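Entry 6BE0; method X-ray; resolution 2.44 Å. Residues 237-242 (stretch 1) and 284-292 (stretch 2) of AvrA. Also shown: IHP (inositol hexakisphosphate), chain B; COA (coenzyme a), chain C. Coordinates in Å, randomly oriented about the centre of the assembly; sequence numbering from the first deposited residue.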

# COMPACT_ATOMS: atom_id res chain seq x y z
N TYR A 237 -6.05 -6.44 4.09
CA TYR A 237 -5.73 -7.75 3.54
C TYR A 237 -6.73 -8.24 2.50
O TYR A 237 -6.76 -9.42 2.17
N LYS A 238 -7.53 -7.32 1.97
CA LYS A 238 -8.56 -7.70 1.00
C LYS A 238 -7.94 -8.21 -0.30
O LYS A 238 -8.51 -9.08 -0.96
N HIS A 239 -6.78 -7.67 -0.66
CA HIS A 239 -6.11 -8.04 -1.90
C HIS A 239 -4.98 -9.03 -1.69
O HIS A 239 -4.16 -9.24 -2.59
N THR A 240 -4.93 -9.65 -0.51
CA THR A 240 -3.88 -10.62 -0.20
C THR A 240 -3.81 -11.71 -1.27
O THR A 240 -4.82 -12.33 -1.61
N GLN A 241 -2.61 -11.92 -1.80
CA GLN A 241 -2.39 -12.88 -2.86
C GLN A 241 -1.80 -14.17 -2.30
O GLN A 241 -0.64 -14.48 -2.51
N GLY A 242 -2.63 -14.92 -1.58
CA GLY A 242 -2.20 -16.16 -0.97
C GLY A 242 -3.15 -16.62 0.12
O GLY A 242 -3.35 -15.93 1.11
N LEU A 284 -4.85 -18.71 -8.11
CA LEU A 284 -4.21 -17.41 -7.97
C LEU A 284 -5.25 -16.31 -7.82
O LEU A 284 -6.39 -16.46 -8.26
N SER A 285 -4.85 -15.20 -7.20
CA SER A 285 -5.73 -14.06 -7.02
C SER A 285 -5.43 -12.98 -8.06
O SER A 285 -4.28 -12.56 -8.21
N ILE A 286 -6.47 -12.54 -8.76
CA ILE A 286 -6.37 -11.42 -9.68
C ILE A 286 -7.07 -10.19 -9.10
O ILE A 286 -7.54 -9.33 -9.84
N SER A 287 -7.15 -10.13 -7.78
CA SER A 287 -7.87 -9.06 -7.10
C SER A 287 -7.22 -7.70 -7.40
O SER A 287 -7.90 -6.76 -7.81
N ALA A 288 -5.91 -7.62 -7.19
CA ALA A 288 -5.17 -6.39 -7.44
C ALA A 288 -5.25 -5.99 -8.91
O ALA A 288 -5.36 -4.81 -9.24
N HIS A 289 -5.18 -6.98 -9.80
CA HIS A 289 -5.27 -6.71 -11.23
C HIS A 289 -6.65 -6.16 -11.60
O HIS A 289 -6.77 -5.30 -12.47
N LYS A 290 -7.68 -6.66 -10.93
CA LYS A 290 -9.03 -6.14 -11.13
C LYS A 290 -9.16 -4.74 -10.54
O LYS A 290 -9.89 -3.91 -11.07
N LYS A 291 -8.44 -4.48 -9.45
CA LYS A 291 -8.49 -3.16 -8.82
C LYS A 291 -7.88 -2.10 -9.73
O LYS A 291 -8.36 -0.97 -9.78
N ARG A 292 -6.82 -2.47 -10.44
CA ARG A 292 -6.21 -1.57 -11.41
C ARG A 292 -7.25 -1.14 -12.44
O ARG A 292 -7.33 0.03 -12.81

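A small, largely polar contact joins an irregular segment (237-242) to the strand end and first helical turns of 284-292, with one direct hydrogen bond between side chains, two bridging waters and a shared inositol hexakisphosphate holding the two together. The stretches bury 343 Å² between them, and the nearest CA pairs are the CA of Gln 241 and the CA of Ser 285 at 5.5 Å, and the CA of His 239 and the CA of Ser 287 at 5.6 Å.

His 239 is the centre of the contact. Its CA-to-CB bond points sideways, but chi1 m (-61°) and chi2 of -70° bring the end of the ring nearer to the helix. There ND1 of His 239 forms a hydrogen bond of 2.9 Å with OG of Ser 287, whose side chain points toward the first stretch with chi1 t; either atom could be the donor. At the other nitrogen, NE2 of His 239 donates to O23 of the phosphate ligand at 2.8 Å. Both partners lie at the ring edge, near its plane, so a single imidazole links the helix to the ligand. CE1 of His 239 also approaches CB of Lys 291 at 3.9 Å.

Lys 291 points toward the first stretch and reaches the same ligand with a bent chain (t, p, t, m). Its NZ donates to O23 of IHP at 2.5 Å and to O32 of IHP at 2.7 Å, so that O23 accepts from both stretches. From the other stretch, Lys 238 (m, t, p, t) sends NZ to IHP O34 at a very short 2.5 Å and to IHP O33 at 2.8 Å. Lys 238 barely touches the helix itself; the two ammonium groups meet the same ligand.

At the other end, Ser 285 also points inward with chi1 t. Its OG accepts from the backbone N of Ser 287 at 3.2 Å, tying the strand end to the start of the helix. Water 1 donates to O of Lys 238 at 2.9 Å and to O of Thr 240 at 2.8 Å, and reaches OG of Ser 285 through a weak bond of 3.5 Å. Thr 240 itself turns its side chain away, where its OG1 donates to O of Tyr 237 at 2.7 Å across a type I turn.

Gln 241 (m, t, chi3 -31°) leaves its backbone sideways, then extends nearer to the second stretch. Its CG packs 4.3 Å from CB of Ser 285, and its NE2 sits 3.9 Å from CB of Ala 288. NE2 of Gln 241 is 4.1 Å from O of Ser 285, a gap bridged by water 2, which accepts from NE2 of Gln 241 and donates to O of Ser 285, both at 2.8 Å. ND1 of His 289 also bonds to this water at 2.8 Å. Nearby, coenzyme A approaches both stretches: its C1B lies 3.6 Å from O of Gln 241, and its N3A lies 3.6 Å from CD2 of Leu 284.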

# COMPACT_ATOMS: atom_id res chain seq x y z
CB TYR A 237 -5.65 -8.77 4.68
CG TYR A 237 -4.57 -8.45 5.68
CD1 TYR A 237 -3.35 -9.11 5.65
CD2 TYR A 237 -4.77 -7.47 6.65
CE1 TYR A 237 -2.36 -8.81 6.57
CE2 TYR A 237 -3.79 -7.17 7.56
CZ TYR A 237 -2.58 -7.84 7.52
OH TYR A 237 -1.60 -7.54 8.43
CB LYS A 238 -9.48 -6.52 0.72
CG LYS A 238 -10.24 -6.03 1.95
CD LYS A 238 -11.13 -4.84 1.63
CE LYS A 238 -12.22 -5.21 0.63
NZ LYS A 238 -13.21 -4.11 0.46
CB HIS A 239 -5.56 -6.79 -2.59
CG HIS A 239 -6.60 -5.79 -2.97
ND1 HIS A 239 -7.52 -6.01 -3.97
CD2 HIS A 239 -6.88 -4.55 -2.47
CE1 HIS A 239 -8.32 -4.96 -4.07
NE2 HIS A 239 -7.95 -4.06 -3.18
CB THR A 240 -4.11 -11.30 1.17
OG1 THR A 240 -4.23 -10.29 2.18
CG2 THR A 240 -2.95 -12.23 1.51
CB GLN A 241 -1.47 -12.28 -3.93
CG GLN A 241 -2.12 -11.14 -4.70
CD GLN A 241 -1.14 -10.37 -5.57
OE1 GLN A 241 0.04 -10.25 -5.24
NE2 GLN A 241 -1.63 -9.85 -6.69
CB LEU A 284 -3.33 -17.12 -9.19
CG LEU A 284 -2.16 -18.08 -9.44
CD1 LEU A 284 -1.46 -17.71 -10.74
CD2 LEU A 284 -1.19 -18.07 -8.28
CB SER A 285 -5.59 -13.48 -5.61
OG SER A 285 -6.33 -12.27 -5.49
CB ILE A 286 -6.97 -11.75 -11.06
CG1 ILE A 286 -8.46 -12.10 -10.94
CG2 ILE A 286 -6.21 -12.91 -11.70
CD1 ILE A 286 -9.19 -12.14 -12.26
CB SER A 287 -7.91 -9.30 -5.59
OG SER A 287 -8.84 -8.43 -4.97
CB ALA A 288 -3.72 -6.55 -7.01
CB HIS A 289 -4.98 -7.98 -12.04
CG HIS A 289 -3.53 -8.36 -12.04
ND1 HIS A 289 -2.92 -8.99 -10.97
CD2 HIS A 289 -2.57 -8.21 -12.98
CE1 HIS A 289 -1.65 -9.20 -11.26
NE2 HIS A 289 -1.41 -8.74 -12.47
CB LYS A 290 -10.07 -7.08 -10.50
CG LYS A 290 -10.27 -8.38 -11.27
CD LYS A 290 -11.11 -9.39 -10.50
CE LYS A 290 -12.57 -8.96 -10.40
NZ LYS A 290 -13.39 -9.97 -9.68
CB LYS A 291 -7.76 -3.17 -7.47
CG LYS A 291 -7.92 -1.87 -6.67
CD LYS A 291 -9.37 -1.60 -6.31
CE LYS A 291 -9.54 -0.30 -5.53
NZ LYS A 291 -8.88 -0.34 -4.20
CB ARG A 292 -5.02 -2.23 -12.12
CG ARG A 292 -4.42 -1.37 -13.23
CD ARG A 292 -3.26 -2.05 -13.94
NE ARG A 292 -2.09 -2.21 -13.07
CZ ARG A 292 -1.71 -3.35 -12.51
NH1 ARG A 292 -2.38 -4.48 -12.71
NH2 ARG A 292 -0.63 -3.37 -11.74
C1 IHP B . -14.58 0.74 -1.26
C2 IHP B . -13.21 0.38 -1.82
C3 IHP B . -13.18 -1.06 -2.31
C4 IHP B . -14.29 -1.31 -3.31
C5 IHP B . -15.62 -1.11 -2.61
C6 IHP B . -15.76 0.33 -2.14
O11 IHP B . -14.61 2.14 -1.03
P1 IHP B . -14.45 2.65 0.47
O21 IHP B . -13.58 3.89 0.49
O31 IHP B . -13.79 1.59 1.33
O41 IHP B . -15.81 2.98 1.03
O12 IHP B . -12.84 1.29 -2.88
P2 IHP B . -11.59 2.24 -2.71
O22 IHP B . -11.67 3.01 -1.41
O32 IHP B . -10.31 1.43 -2.69
O42 IHP B . -11.54 3.22 -3.86
O13 IHP B . -11.90 -1.35 -2.89
P3 IHP B . -10.92 -2.35 -2.14
O23 IHP B . -9.50 -1.85 -2.27
O33 IHP B . -11.27 -2.46 -0.68
O43 IHP B . -11.01 -3.71 -2.78
O14 IHP B . -14.16 -2.61 -3.91
P4 IHP B . -14.43 -4.00 -3.13
O24 IHP B . -13.32 -4.98 -3.45
O34 IHP B . -14.50 -3.81 -1.63
O44 IHP B . -15.72 -4.61 -3.61
O15 IHP B . -16.72 -1.46 -3.45
P5 IHP B . -18.04 -2.05 -2.78
O25 IHP B . -18.04 -1.77 -1.30
O35 IHP B . -19.24 -1.40 -3.42
O45 IHP B . -18.11 -3.54 -2.99
O16 IHP B . -15.90 1.20 -3.26
P6 IHP B . -17.07 2.24 -3.28
O26 IHP B . -17.19 2.84 -4.66
O36 IHP B . -18.37 1.56 -2.92
O46 IHP B . -16.80 3.35 -2.30
N1A COA C . -0.14 -14.04 -8.30
C2A COA C . -0.91 -14.47 -7.26
N3A COA C . -0.36 -15.24 -6.27
C4A COA C . 0.96 -15.59 -6.32
C5A COA C . 1.73 -15.17 -7.34
C6A COA C . 1.17 -14.38 -8.34
N6A COA C . 1.38 -13.68 -9.57
N7A COA C . 2.99 -15.65 -7.15
C8A COA C . 3.00 -16.36 -6.00
N9A COA C . 1.75 -16.34 -5.48
C1B COA C . 1.28 -16.95 -4.28
C2B COA C . 0.53 -17.99 -4.55
O2B COA C . -0.88 -17.62 -4.50
C3B COA C . 0.87 -19.07 -3.39
O3B COA C . 0.22 -18.73 -2.16
P3B COA C . -0.87 -19.74 -1.54
O7A COA C . -2.12 -19.72 -2.39
O8A COA C . -0.30 -21.13 -1.50
O9A COA C . -1.22 -19.30 -0.13
C4B COA C . 2.22 -18.99 -3.24
O4B COA C . 2.52 -17.51 -3.46
C5B COA C . 2.92 -19.84 -4.28
O5B COA C . 4.32 -19.57 -4.27
P1A COA C . 5.33 -20.68 -3.73
O1A COA C . 4.64 -21.57 -2.71
O2A COA C . 5.83 -21.52 -4.89
O3A COA C . 6.57 -19.97 -3.04
O HOH W 1 -7.34 -11.42 -2.26
O HOH W 2 -3.81 -9.76 -8.45